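PDB 3NX4: putative oxidoreductase from Salmonella enterica subsp. enterica serovar Typhimurium, which binds NADP and probably acts as an NADPH-dependent acryloyl-CoA reductase, a member of the medium-chain dehydrogenase/reductase family. Local coordinates for residues Q2-E7 and G96-R101; P61-A66 and V90-W95; R205-Q210 and V252-L257; K226-M231 and R258-Q263. One frame throughout, in Å; residues are numbered along the deposited sequence.

The four contacts form two clusters, one per domain. Interactions 1 and 2, with centres about 9 Å apart, lie in the GroES-like domain and are joined by probable hydrogen bonds, Gly-97 N to Gly-62 O at 2.9 Å and Leu-98 N to Pro-61 O at 3.1 Å. Interactions 3 and 4, about 7 Å apart between centres, share the Rossmann domain and are linked by Glu-208, whose O lies 2.9 Å from Arg-258 NH2; both touch the second subunit. Centres of interactions 2 and 4 are about 33 Å apart. The Ile-63 side chain lies about 6 Å from a bound NADP; that of Leu-257 is about 6 Å from another NADP, not bound to this chain.

Interaction 1: Q2-E7 and G96-R101; sequences QALILE and GGLAER
In the GroES-like part of the enzyme, strand 2-8 meets the loop ahead of strand 101-104 through a single antiparallel bridge, Ala-3 with Ala-99, the touching parts running 175° apart. The two form a non-hydrogen-bonded pair whose methyls lie side by side on one face, Ala-3 CB and Ala-99 CB 3.2 Å apart, tighter than normal van der Waals contact. The bridging bonds belong to the neighbours. Leu-4 N donates to Leu-98 O (3.0 Å), nearly along the C=O axis, and Glu-100 N donates to Gln-2 O at the same length. Leu-98, the centre of an inverse gamma turn, directs that carbonyl at the strand, while its CD1 lies 4.2 Å from Leu-4 CD2; Ile-47 of helix 41-48 packs on both leucines. At the other end two extended side chains cross obliquely. Gln-2 has CG anti to its backbone N, Glu-100 has CG anti to its carbonyl carbon, and the amide and carboxylate planes stand 85° apart, with Gln-2 CB 3.6 Å from Glu-100 CD. The carboxylate thereby reaches back to the start of the strand, where Gln-2 N donates to Glu-100 OE1 at 3.0 Å from above the carboxylate plane.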
loop_
_atom_site.group_PDB
_atom_site.type_symbol
_atom_site.label_atom_id
_atom_site.label_comp_id
_atom_site.label_asym_id
_atom_site.label_seq_id
_atom_site.Cartn_x
_atom_site.Cartn_y
_atom_site.Cartn_z
ATOM N N GLN A 2 11.341 19.574 -37.710
ATOM C CA GLN A 2 12.367 18.738 -37.102
ATOM C C GLN A 2 11.959 17.861 -36.007
ATOM O O GLN A 2 11.286 18.410 -35.143
ATOM C CB GLN A 2 13.460 19.690 -36.618
ATOM C CG GLN A 2 14.835 19.065 -36.520
ATOM C CD GLN A 2 15.873 20.013 -35.933
ATOM O OE1 GLN A 2 17.071 19.733 -35.959
ATOM N NE2 GLN A 2 15.413 21.137 -35.393
ATOM N N ALA A 3 12.337 16.597 -35.922
ATOM C CA ALA A 3 12.014 15.784 -34.769
ATOM C C ALA A 3 13.092 14.754 -34.451
ATOM O O ALA A 3 13.832 14.335 -35.330
ATOM C CB ALA A 3 10.694 15.093 -34.987
ATOM N N LEU A 4 13.163 14.330 -33.196
ATOM C CA LEU A 4 14.087 13.281 -32.819
ATOM C C LEU A 4 13.403 11.976 -33.172
ATOM O O LEU A 4 12.284 11.727 -32.752
ATOM C CB LEU A 4 14.418 13.345 -31.330
ATOM C CG LEU A 4 15.019 12.116 -30.652
ATOM C CD1 LEU A 4 16.214 11.592 -31.393
ATOM C CD2 LEU A 4 15.377 12.413 -29.212
ATOM N N ILE A 5 14.079 11.144 -33.946
ATOM C CA ILE A 5 13.494 9.909 -34.432
ATOM C C ILE A 5 14.209 8.666 -33.961
ATOM O O ILE A 5 15.422 8.603 -33.993
ATOM C CB ILE A 5 13.467 9.881 -35.965
ATOM C CG1 ILE A 5 12.530 10.962 -36.495
ATOM C CG2 ILE A 5 13.045 8.519 -36.454
ATOM C CD1 ILE A 5 11.082 10.619 -36.372
ATOM N N LEU A 6 13.440 7.678 -33.528
ATOM C CA LEU A 6 13.993 6.417 -33.074
ATOM C C LEU A 6 13.682 5.314 -34.063
ATOM O O LEU A 6 12.536 5.114 -34.435
ATOM C CB LEU A 6 13.420 6.021 -31.714
ATOM C CG LEU A 6 13.610 6.981 -30.544
ATOM C CD1 LEU A 6 13.086 6.352 -29.278
ATOM C CD2 LEU A 6 15.050 7.363 -30.390
ATOM N N GLU A 7 14.725 4.594 -34.462
ATOM C CA GLU A 7 14.626 3.457 -35.366
ATOM C C GLU A 7 15.561 2.378 -34.834
ATOM O O GLU A 7 16.610 2.699 -34.283
ATOM C CB GLU A 7 15.071 3.866 -36.769
ATOM C CG GLU A 7 14.293 5.023 -37.362
ATOM C CD GLU A 7 15.158 5.923 -38.217
ATOM O OE1 GLU A 7 16.247 6.315 -37.753
ATOM O OE2 GLU A 7 14.744 6.254 -39.347
ATOM N N GLY A 96 5.482 11.647 -30.039
ATOM C CA GLY A 96 5.495 12.493 -28.864
ATOM C C GLY A 96 6.130 13.865 -28.954
ATOM O O GLY A 96 6.138 14.513 -30.003
ATOM N N GLY A 97 6.685 14.295 -27.825
ATOM C CA GLY A 97 6.976 15.696 -27.602
ATOM C C GLY A 97 8.334 16.182 -28.043
ATOM O O GLY A 97 8.574 17.392 -28.083
ATOM N N LEU A 98 9.229 15.256 -28.366
ATOM C CA LEU A 98 10.573 15.657 -28.776
ATOM C C LEU A 98 10.593 15.950 -30.270
ATOM O O LEU A 98 11.283 15.294 -31.051
ATOM C CB LEU A 98 11.624 14.618 -28.345
ATOM C CG LEU A 98 11.826 14.604 -26.821
ATOM C CD1 LEU A 98 12.457 13.309 -26.310
ATOM C CD2 LEU A 98 12.633 15.818 -26.367
ATOM N N ALA A 99 9.807 16.955 -30.647
ATOM C CA ALA A 99 9.640 17.352 -32.040
ATOM C C ALA A 99 9.056 18.758 -32.098
ATOM O O ALA A 99 8.545 19.272 -31.100
ATOM C CB ALA A 99 8.733 16.374 -32.769
ATOM N N GLU A 100 9.113 19.372 -33.272
ATOM C CA GLU A 100 8.631 20.737 -33.415
ATOM C C GLU A 100 7.113 20.830 -33.407
ATOM O O GLU A 100 6.560 21.873 -33.070
ATOM C CB GLU A 100 9.221 21.391 -34.667
ATOM C CG GLU A 100 10.721 21.627 -34.539
ATOM C CD GLU A 100 11.294 22.395 -35.714
ATOM O OE1 GLU A 100 10.688 22.345 -36.804
ATOM O OE2 GLU A 100 12.344 23.051 -35.542
ATOM N N ARG A 101 6.451 19.733 -33.758
ATOM C CA ARG A 101 4.987 19.677 -33.756
ATOM C C ARG A 101 4.503 18.344 -33.218
ATOM O O ARG A 101 5.179 17.327 -33.357
ATOM C CB ARG A 101 4.427 19.854 -35.174
ATOM C CG ARG A 101 5.179 20.844 -36.033
ATOM C CD ARG A 101 4.424 22.144 -36.168
ATOM N NE ARG A 101 5.003 22.996 -37.202
ATOM C CZ ARG A 101 5.836 24.007 -36.965
ATOM N NH1 ARG A 101 6.196 24.301 -35.721
ATOM N NH2 ARG A 101 6.307 24.726 -37.978
#

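Interaction 2: P61-A66 and V90-W95; sequences PGIDFA and VGENHW
Ile-63 lays its CG2 methyl against the backbone carbonyl of Val-90, with CG2 3.3 Å from Val-90 O, where the GroES-like domain brings the start of strand 64-72 against the loop following strand 82-86. Its first torsion (chi1 64°) puts CG1 in the crowded position between backbone N and carbonyl carbon and CG2 beside the N, the branch that reaches the loop. The same oxygen receives a CA-H...O contact from Ile-63 CA, also at 3.3 Å. The Ile-63 side chain lies about 6 Å from the bound NADP, so the contact borders the cofactor pocket. Val-90 replies with CG1, anti to its own N and 3.8 Å from Gly-62 O. The backbones pass closely because Gly-91, at a positive phi of 83°, has no side chain: its CA is 3.6 Å from Gly-62 O, and the side on which a CB would sit is taken up by Gly-62 and Ile-63. The loop is closed on itself by Gly-91 N donating to His-94 O at 2.8 Å, and Glu-92 salt-bridges Lys-42. No direct hydrogen bond joins the segments; one water bridges them, accepting from Gly-62 N at 2.9 Å and donating to Gly-91 O at 3.0 Å.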
loop_
_atom_site.group_PDB
_atom_site.type_symbol
_atom_site.label_atom_id
_atom_site.label_comp_id
_atom_site.label_asym_id
_atom_site.label_seq_id
_atom_site.Cartn_x
_atom_site.Cartn_y
_atom_site.Cartn_z
ATOM N N PRO A 61 9.933 9.993 -29.678
ATOM C CA PRO A 61 9.797 9.823 -28.232
ATOM C C PRO A 61 9.463 11.150 -27.562
ATOM O O PRO A 61 9.324 12.175 -28.243
ATOM C CB PRO A 61 11.189 9.356 -27.819
ATOM C CG PRO A 61 12.094 10.086 -28.765
ATOM C CD PRO A 61 11.345 10.118 -30.090
ATOM N N GLY A 62 9.339 11.124 -26.239
ATOM C CA GLY A 62 9.038 12.316 -25.472
ATOM C C GLY A 62 7.632 12.240 -24.904
ATOM O O GLY A 62 6.649 12.446 -25.623
ATOM N N ILE A 63 7.536 11.950 -23.610
ATOM C CA ILE A 63 6.243 11.763 -22.970
ATOM C C ILE A 63 5.642 13.092 -22.518
ATOM O O ILE A 63 4.502 13.139 -22.060
ATOM C CB ILE A 63 6.338 10.777 -21.773
ATOM C CG1 ILE A 63 7.226 11.346 -20.663
ATOM C CG2 ILE A 63 6.876 9.425 -22.239
ATOM C CD1 ILE A 63 7.458 10.367 -19.502
ATOM N N ASP A 64 6.413 14.169 -22.648
ATOM C CA ASP A 64 5.947 15.495 -22.254
ATOM C C ASP A 64 6.094 16.484 -23.404
ATOM O O ASP A 64 6.967 16.331 -24.254
ATOM C CB ASP A 64 6.795 16.053 -21.096
ATOM C CG ASP A 64 6.876 15.128 -19.906
ATOM O OD1 ASP A 64 5.953 14.313 -19.700
ATOM O OD2 ASP A 64 7.869 15.250 -19.149
ATOM N N PHE A 65 5.260 17.517 -23.405
ATOM C CA PHE A 65 5.532 18.700 -24.216
ATOM C C PHE A 65 4.696 19.881 -23.740
ATOM O O PHE A 65 3.695 19.708 -23.043
ATOM C CB PHE A 65 5.355 18.440 -25.726
ATOM C CG PHE A 65 3.914 18.202 -26.158
ATOM C CD1 PHE A 65 2.989 19.231 -26.144
ATOM C CD2 PHE A 65 3.504 16.947 -26.590
ATOM C CE1 PHE A 65 1.661 19.012 -26.558
ATOM C CE2 PHE A 65 2.194 16.723 -27.004
ATOM C CZ PHE A 65 1.271 17.757 -26.982
ATOM N N ALA A 66 5.133 21.082 -24.092
ATOM C CA ALA A 66 4.335 22.278 -23.885
ATOM C C ALA A 66 4.455 23.150 -25.131
ATOM O O ALA A 66 5.543 23.301 -25.686
ATOM C CB ALA A 66 4.807 23.029 -22.667
ATOM N N VAL A 90 1.690 8.936 -24.802
ATOM C CA VAL A 90 2.419 9.748 -25.750
ATOM C C VAL A 90 3.891 9.475 -25.481
ATOM O O VAL A 90 4.315 9.404 -24.334
ATOM C CB VAL A 90 2.123 11.239 -25.569
ATOM C CG1 VAL A 90 3.001 12.069 -26.474
ATOM C CG2 VAL A 90 0.663 11.526 -25.826
ATOM N N GLY A 91 4.664 9.310 -26.542
ATOM C CA GLY A 91 6.077 9.024 -26.420
ATOM C C GLY A 91 6.343 7.549 -26.198
ATOM O O GLY A 91 7.490 7.132 -26.093
ATOM N N GLU A 92 5.278 6.757 -26.090
ATOM C CA GLU A 92 5.401 5.308 -25.924
ATOM C C GLU A 92 4.720 4.517 -27.041
ATOM O O GLU A 92 5.291 3.587 -27.598
ATOM C CB GLU A 92 4.780 4.845 -24.610
ATOM C CG GLU A 92 5.407 5.429 -23.369
ATOM C CD GLU A 92 4.695 4.979 -22.114
ATOM O OE1 GLU A 92 3.946 5.788 -21.536
ATOM O OE2 GLU A 92 4.866 3.812 -21.718
ATOM N N ASN A 93 3.498 4.924 -27.371
ATOM C CA ASN A 93 2.733 4.324 -28.453
ATOM C C ASN A 93 2.194 5.381 -29.412
ATOM O O ASN A 93 1.542 5.061 -30.397
ATOM C CB ASN A 93 1.606 3.431 -27.930
ATOM C CG ASN A 93 0.705 4.141 -26.946
ATOM O OD1 ASN A 93 0.313 5.284 -27.158
ATOM N ND2 ASN A 93 0.363 3.457 -25.866
ATOM N N HIS A 94 2.454 6.643 -29.105
ATOM C CA HIS A 94 2.004 7.744 -29.941
ATOM C C HIS A 94 3.139 8.743 -30.140
ATOM O O HIS A 94 3.785 9.132 -29.175
ATOM C CB HIS A 94 0.805 8.419 -29.278
ATOM C CG HIS A 94 0.144 9.461 -30.122
ATOM N ND1 HIS A 94 -0.956 9.195 -30.905
ATOM C CD2 HIS A 94 0.417 10.776 -30.289
ATOM C CE1 HIS A 94 -1.330 10.300 -31.525
ATOM N NE2 HIS A 94 -0.513 11.273 -31.168
ATOM N N TRP A 95 3.376 9.175 -31.374
ATOM C CA TRP A 95 4.435 10.149 -31.622
ATOM C C TRP A 95 4.346 11.310 -30.640
ATOM O O TRP A 95 3.274 11.888 -30.438
ATOM C CB TRP A 95 4.397 10.647 -33.066
ATOM C CG TRP A 95 5.008 9.676 -34.035
ATOM C CD1 TRP A 95 5.299 8.359 -33.808
ATOM C CD2 TRP A 95 5.422 9.952 -35.379
ATOM N NE1 TRP A 95 5.860 7.799 -34.931
ATOM C CE2 TRP A 95 5.948 8.757 -35.908
ATOM C CE3 TRP A 95 5.393 11.092 -36.186
ATOM C CZ2 TRP A 95 6.442 8.672 -37.207
ATOM C CZ3 TRP A 95 5.885 11.005 -37.473
ATOM C CH2 TRP A 95 6.404 9.805 -37.970
HETATM O O HOH W 1 9.835 8.601 -24.813
#

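Interaction 3: R205-Q210 and V252-L257; sequences RPLEKQ and VMPFIL
With CG anti to the carbonyl carbon (chi1 -70°) and the chain then extended (chi2 -179°), Leu-207 reaches out of its loop to helix 253-258. Met-253, a selenomethionine, also has CG anti to the carbonyl carbon, but its chain is then bent at both further torsions, so CB and CG do the touching while the poorly ordered end leads away. The two side chains cross at about a right angle, Leu-207 CG lying 4.1 Å from Met-253 CB. The branches of the leucine divide the work: CD2 sits 3.8 Å from Pro-254 N, and CD1 meets Leu-257 CD1 at 3.7 Å, again at nearly a right angle. Leu-257 comes one turn after Met-253, as its N donating to Met-253 O at 2.9 Å confirms, so Leu-207 spans one flank of the helix. Pro-206 adds CB against Met-253 CG at 3.9 Å and turns its carbonyl to the other proline ring, with Pro-206 O 3.7 Å from Pro-254 CG. The loop joins strands 194-197 and 212-217 of the Rossmann domain, and a hydrogen bond from Arg-205 N to Glu-208 OE2 (2.8 Å) closes a short turn around Pro-206 and Leu-207. Beyond the contact, Phe-246 of the second subunit packs on Pro-206, and Ile-256 touches an NADP not bound to this chain in the model. No hydrogen bond joins 205-210 to 252-257, so this part of the join rests on van der Waals contact and should constrain direction little; a polar tie comes one residue further on, from Arg-258 NH2 to Glu-208 O.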
loop_
_atom_site.group_PDB
_atom_site.type_symbol
_atom_site.label_atom_id
_atom_site.label_comp_id
_atom_site.label_asym_id
_atom_site.label_seq_id
_atom_site.Cartn_x
_atom_site.Cartn_y
_atom_site.Cartn_z
ATOM N N ARG A 205 16.418 -6.474 7.768
ATOM C CA ARG A 205 15.557 -7.448 8.425
ATOM C C ARG A 205 14.107 -7.150 8.001
ATOM O O ARG A 205 13.833 -6.091 7.425
ATOM C CB ARG A 205 15.678 -7.316 9.941
ATOM C CG ARG A 205 17.090 -7.341 10.478
ATOM C CD ARG A 205 17.718 -8.697 10.277
ATOM N NE ARG A 205 19.008 -8.807 10.962
ATOM C CZ ARG A 205 19.756 -9.904 10.951
ATOM N NH1 ARG A 205 19.338 -10.970 10.283
ATOM N NH2 ARG A 205 20.918 -9.933 11.599
ATOM N N PRO A 206 13.175 -8.078 8.282
ATOM C CA PRO A 206 11.781 -7.813 7.909
ATOM C C PRO A 206 11.266 -6.550 8.577
ATOM O O PRO A 206 10.493 -5.809 7.960
ATOM C CB PRO A 206 11.043 -9.052 8.418
ATOM C CG PRO A 206 12.096 -10.140 8.347
ATOM C CD PRO A 206 13.362 -9.456 8.775
ATOM N N LEU A 207 11.688 -6.325 9.819
ATOM C CA LEU A 207 11.382 -5.095 10.549
ATOM C C LEU A 207 12.674 -4.475 11.077
ATOM O O LEU A 207 13.484 -5.157 11.709
ATOM C CB LEU A 207 10.429 -5.377 11.724
ATOM C CG LEU A 207 8.979 -5.755 11.397
ATOM C CD1 LEU A 207 8.203 -5.975 12.688
ATOM C CD2 LEU A 207 8.294 -4.689 10.522
ATOM N N GLU A 208 12.861 -3.185 10.807
ATOM C CA GLU A 208 13.994 -2.414 11.318
ATOM C C GLU A 208 13.453 -1.382 12.303
ATOM O O GLU A 208 12.248 -1.326 12.550
ATOM C CB GLU A 208 14.698 -1.685 10.172
ATOM C CG GLU A 208 15.309 -2.596 9.107
ATOM C CD GLU A 208 16.666 -3.129 9.513
ATOM O OE1 GLU A 208 17.151 -2.737 10.595
ATOM O OE2 GLU A 208 17.245 -3.939 8.755
ATOM N N LYS A 209 14.325 -0.545 12.853
ATOM C CA LYS A 209 13.838 0.502 13.741
ATOM C C LYS A 209 12.945 1.456 12.956
ATOM O O LYS A 209 13.185 1.712 11.776
ATOM C CB LYS A 209 14.979 1.274 14.408
ATOM C CG LYS A 209 14.473 2.374 15.336
ATOM C CD LYS A 209 15.515 2.820 16.349
ATOM C CE LYS A 209 16.575 3.708 15.727
ATOM N NZ LYS A 209 17.424 4.311 16.790
ATOM N N GLN A 210 11.900 1.949 13.610
ATOM C CA GLN A 210 10.948 2.850 12.973
ATOM C C GLN A 210 11.549 4.223 12.821
ATOM O O GLN A 210 11.860 4.864 13.822
ATOM C CB GLN A 210 9.669 2.942 13.811
ATOM C CG GLN A 210 8.899 1.632 13.871
ATOM C CD GLN A 210 7.682 1.703 14.786
ATOM O OE1 GLN A 210 6.786 2.523 14.597
ATOM N NE2 GLN A 210 7.665 0.854 15.795
ATOM N N VAL A 252 5.568 -9.356 4.402
ATOM C CA VAL A 252 4.295 -8.802 4.812
ATOM C C VAL A 252 4.386 -8.121 6.176
ATOM O O VAL A 252 3.438 -7.477 6.604
ATOM C CB VAL A 252 3.208 -9.889 4.875
ATOM C CG1 VAL A 252 3.039 -10.553 3.526
ATOM C CG2 VAL A 252 3.546 -10.914 5.934
HETATM N N MSE A 253 5.507 -8.291 6.873
HETATM C CA MSE A 253 5.610 -7.813 8.256
HETATM C C MSE A 253 5.325 -6.309 8.486
HETATM O O MSE A 253 4.613 -5.962 9.429
HETATM C CB MSE A 253 6.932 -8.229 8.903
HETATM C CG MSE A 253 7.193 -9.725 8.860
HETATM SE SE MSE A 253 5.726 -10.722 9.710
HETATM C CE MSE A 253 6.592 -11.123 11.410
ATOM N N PRO A 254 5.890 -5.415 7.652
ATOM C CA PRO A 254 5.577 -4.002 7.909
ATOM C C PRO A 254 4.080 -3.741 7.728
ATOM O O PRO A 254 3.497 -2.882 8.386
ATOM C CB PRO A 254 6.368 -3.256 6.822
ATOM C CG PRO A 254 7.489 -4.185 6.453
ATOM C CD PRO A 254 6.906 -5.582 6.595
ATOM N N PHE A 255 3.464 -4.497 6.837
ATOM C CA PHE A 255 2.046 -4.308 6.557
ATOM C C PHE A 255 1.167 -4.824 7.674
ATOM O O PHE A 255 0.292 -4.106 8.160
ATOM C CB PHE A 255 1.699 -4.947 5.218
ATOM C CG PHE A 255 2.536 -4.415 4.099
ATOM C CD1 PHE A 255 2.201 -3.212 3.481
ATOM C CD2 PHE A 255 3.682 -5.071 3.705
ATOM C CE1 PHE A 255 2.993 -2.686 2.460
ATOM C CE2 PHE A 255 4.481 -4.557 2.681
ATOM C CZ PHE A 255 4.132 -3.361 2.063
ATOM N N ILE A 256 1.423 -6.053 8.119
ATOM C CA ILE A 256 0.503 -6.691 9.049
ATOM C C ILE A 256 0.843 -6.444 10.508
ATOM O O ILE A 256 0.008 -6.684 11.383
ATOM C CB ILE A 256 0.380 -8.200 8.785
ATOM C CG1 ILE A 256 1.626 -8.932 9.284
ATOM C CG2 ILE A 256 0.129 -8.448 7.304
ATOM C CD1 ILE A 256 1.517 -10.456 9.188
ATOM N N LEU A 257 2.058 -5.977 10.777
ATOM C CA LEU A 257 2.476 -5.684 12.150
ATOM C C LEU A 257 2.527 -4.173 12.392
ATOM O O LEU A 257 2.401 -3.710 13.522
ATOM C CB LEU A 257 3.846 -6.305 12.458
ATOM C CG LEU A 257 3.921 -7.831 12.519
ATOM C CD1 LEU A 257 5.319 -8.303 12.895
ATOM C CD2 LEU A 257 2.903 -8.351 13.510
#

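Interaction 4: K226-M231 and R258-Q263; sequences KVLAQM and RNVRLQ
Asn-259, with a positive phi of 56°, takes the chain out of helix 253-258 and turns it toward strand 261-264, bringing Val-260 CA to 7.1 Å from Met-231 CA, just beyond helix 221-229. Val-260 points toward this segment and uses its two methyls separately: CG2 meets Met-231 CB at 3.6 Å, and CG1, anti to the backbone N, meets Leu-228 CD2 at 4.1 Å, the two side chains crossing obliquely. Met-231 is a selenomethionine whose chain bends after CG, so it is the CB that touches. In the Rossmann fold this joins the C-terminal end of helix 221-229 to the turn leading into strand 261-264, the outermost strand of the parallel sheet within the chain; Arg-261 to Gln-263 pair antiparallel with a strand of the second subunit, continuing the sheet. Arg-258, extended from CG to NE, runs past the helix end with CD 3.6 Å from Met-231 O. Its NH2 is hydrogen-bonded to Glu-208 O, and its NH1 lies 3.0 Å from Ala-229 O, at the guanidinium edge. NH1 donates to a water lying in the plane of the group, 2.9 Å away, which in turn donates to Leu-228 O and Met-231 O, each at 2.9 Å.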
loop_
_atom_site.group_PDB
_atom_site.type_symbol
_atom_site.label_atom_id
_atom_site.label_comp_id
_atom_site.label_asym_id
_atom_site.label_seq_id
_atom_site.Cartn_x
_atom_site.Cartn_y
_atom_site.Cartn_z
ATOM N N LYS A 226 13.927 -1.925 2.230
ATOM C CA LYS A 226 14.434 -1.485 3.528
ATOM C C LYS A 226 13.661 -0.286 4.066
ATOM O O LYS A 226 13.389 -0.197 5.262
ATOM C CB LYS A 226 15.928 -1.167 3.478
ATOM C CG LYS A 226 16.484 -0.882 4.871
ATOM C CD LYS A 226 17.939 -1.281 5.004
ATOM C CE LYS A 226 18.455 -0.942 6.388
ATOM N NZ LYS A 226 19.928 -1.010 6.439
ATOM N N VAL A 227 13.322 0.644 3.181
ATOM C CA VAL A 227 12.433 1.745 3.559
ATOM C C VAL A 227 11.133 1.212 4.163
ATOM O O VAL A 227 10.686 1.698 5.201
ATOM C CB VAL A 227 12.171 2.699 2.379
ATOM C CG1 VAL A 227 11.032 3.669 2.699
ATOM C CG2 VAL A 227 13.471 3.481 2.047
ATOM N N LEU A 228 10.534 0.206 3.533
ATOM C CA LEU A 228 9.341 -0.413 4.122
ATOM C C LEU A 228 9.596 -0.947 5.529
ATOM O O LEU A 228 8.746 -0.795 6.401
ATOM C CB LEU A 228 8.787 -1.533 3.240
ATOM C CG LEU A 228 8.106 -1.086 1.948
ATOM C CD1 LEU A 228 7.981 -2.273 1.007
ATOM C CD2 LEU A 228 6.748 -0.470 2.249
ATOM N N ALA A 229 10.758 -1.563 5.746
ATOM C CA ALA A 229 11.107 -2.129 7.057
ATOM C C ALA A 229 11.350 -1.062 8.134
ATOM O O ALA A 229 11.343 -1.363 9.338
ATOM C CB ALA A 229 12.338 -3.066 6.936
ATOM N N GLN A 230 11.548 0.177 7.687
ATOM C CA GLN A 230 11.857 1.314 8.553
ATOM C C GLN A 230 10.679 2.268 8.789
ATOM O O GLN A 230 10.852 3.329 9.398
ATOM C CB GLN A 230 12.989 2.142 7.922
ATOM C CG GLN A 230 14.362 1.446 7.925
ATOM C CD GLN A 230 15.416 2.226 7.145
ATOM O OE1 GLN A 230 15.093 3.025 6.272
ATOM N NE2 GLN A 230 16.689 1.979 7.460
HETATM N N MSE A 231 9.504 1.933 8.269
HETATM C CA MSE A 231 8.350 2.833 8.406
HETATM C C MSE A 231 7.795 2.859 9.831
HETATM O O MSE A 231 7.690 1.815 10.498
HETATM C CB MSE A 231 7.224 2.444 7.435
HETATM C CG MSE A 231 7.629 2.472 5.966
HETATM SE SE MSE A 231 8.386 4.195 5.386
HETATM C CE MSE A 231 6.940 5.394 5.910
ATOM N N ARG A 258 2.693 -3.401 11.330
ATOM C CA ARG A 258 2.826 -1.962 11.499
ATOM C C ARG A 258 1.819 -1.133 10.711
ATOM O O ARG A 258 1.923 0.095 10.681
ATOM C CB ARG A 258 4.254 -1.515 11.176
ATOM C CG ARG A 258 5.270 -1.930 12.245
ATOM C CD ARG A 258 6.648 -1.313 11.959
ATOM N NE ARG A 258 7.625 -1.712 12.972
ATOM C CZ ARG A 258 8.941 -1.643 12.811
ATOM N NH1 ARG A 258 9.454 -1.178 11.672
ATOM N NH2 ARG A 258 9.745 -2.030 13.795
ATOM N N ASN A 259 0.859 -1.805 10.076
ATOM C CA ASN A 259 -0.234 -1.114 9.392
ATOM C C ASN A 259 0.278 -0.119 8.348
ATOM O O ASN A 259 -0.298 0.943 8.146
ATOM C CB ASN A 259 -1.112 -0.390 10.411
ATOM C CG ASN A 259 -2.573 -0.361 10.006
ATOM O OD1 ASN A 259 -3.342 -1.274 10.337
ATOM N ND2 ASN A 259 -2.965 0.683 9.270
ATOM N N VAL A 260 1.361 -0.477 7.675
ATOM C CA VAL A 260 1.931 0.382 6.644
ATOM C C VAL A 260 1.095 0.377 5.353
ATOM O O VAL A 260 0.574 -0.661 4.948
ATOM C CB VAL A 260 3.402 -0.038 6.337
ATOM C CG1 VAL A 260 3.902 0.600 5.066
ATOM C CG2 VAL A 260 4.314 0.292 7.525
ATOM N N ARG A 261 0.980 1.545 4.714
ATOM C CA ARG A 261 0.365 1.642 3.396
ATOM C C ARG A 261 1.449 1.786 2.342
ATOM O O ARG A 261 2.351 2.625 2.475
ATOM C CB ARG A 261 -0.543 2.867 3.311
ATOM C CG ARG A 261 -1.119 3.115 1.906
ATOM C CD ARG A 261 -2.072 4.327 1.870
ATOM N NE ARG A 261 -3.240 4.159 2.735
ATOM C CZ ARG A 261 -4.197 5.076 2.896
ATOM N NH1 ARG A 261 -4.127 6.244 2.262
ATOM N NH2 ARG A 261 -5.220 4.840 3.707
ATOM N N LEU A 262 1.374 0.967 1.304
ATOM C CA LEU A 262 2.205 1.178 0.115
ATOM C C LEU A 262 1.280 1.610 -1.016
ATOM O O LEU A 262 0.512 0.805 -1.544
ATOM C CB LEU A 262 2.977 -0.094 -0.254
ATOM C CG LEU A 262 3.753 -0.113 -1.572
ATOM C CD1 LEU A 262 4.818 1.002 -1.607
ATOM C CD2 LEU A 262 4.387 -1.475 -1.783
ATOM N N GLN A 263 1.322 2.897 -1.350
ATOM C CA GLN A 263 0.500 3.440 -2.420
ATOM C C GLN A 263 1.301 3.558 -3.715
ATOM O O GLN A 263 2.260 4.333 -3.800
ATOM C CB GLN A 263 -0.027 4.820 -2.045
ATOM C CG GLN A 263 -0.830 5.475 -3.185
ATOM C CD GLN A 263 -2.124 4.714 -3.492
ATOM O OE1 GLN A 263 -2.999 4.595 -2.638
ATOM N NE2 GLN A 263 -2.230 4.182 -4.705
HETATM O O HOH W 2 7.938 -0.750 9.215
#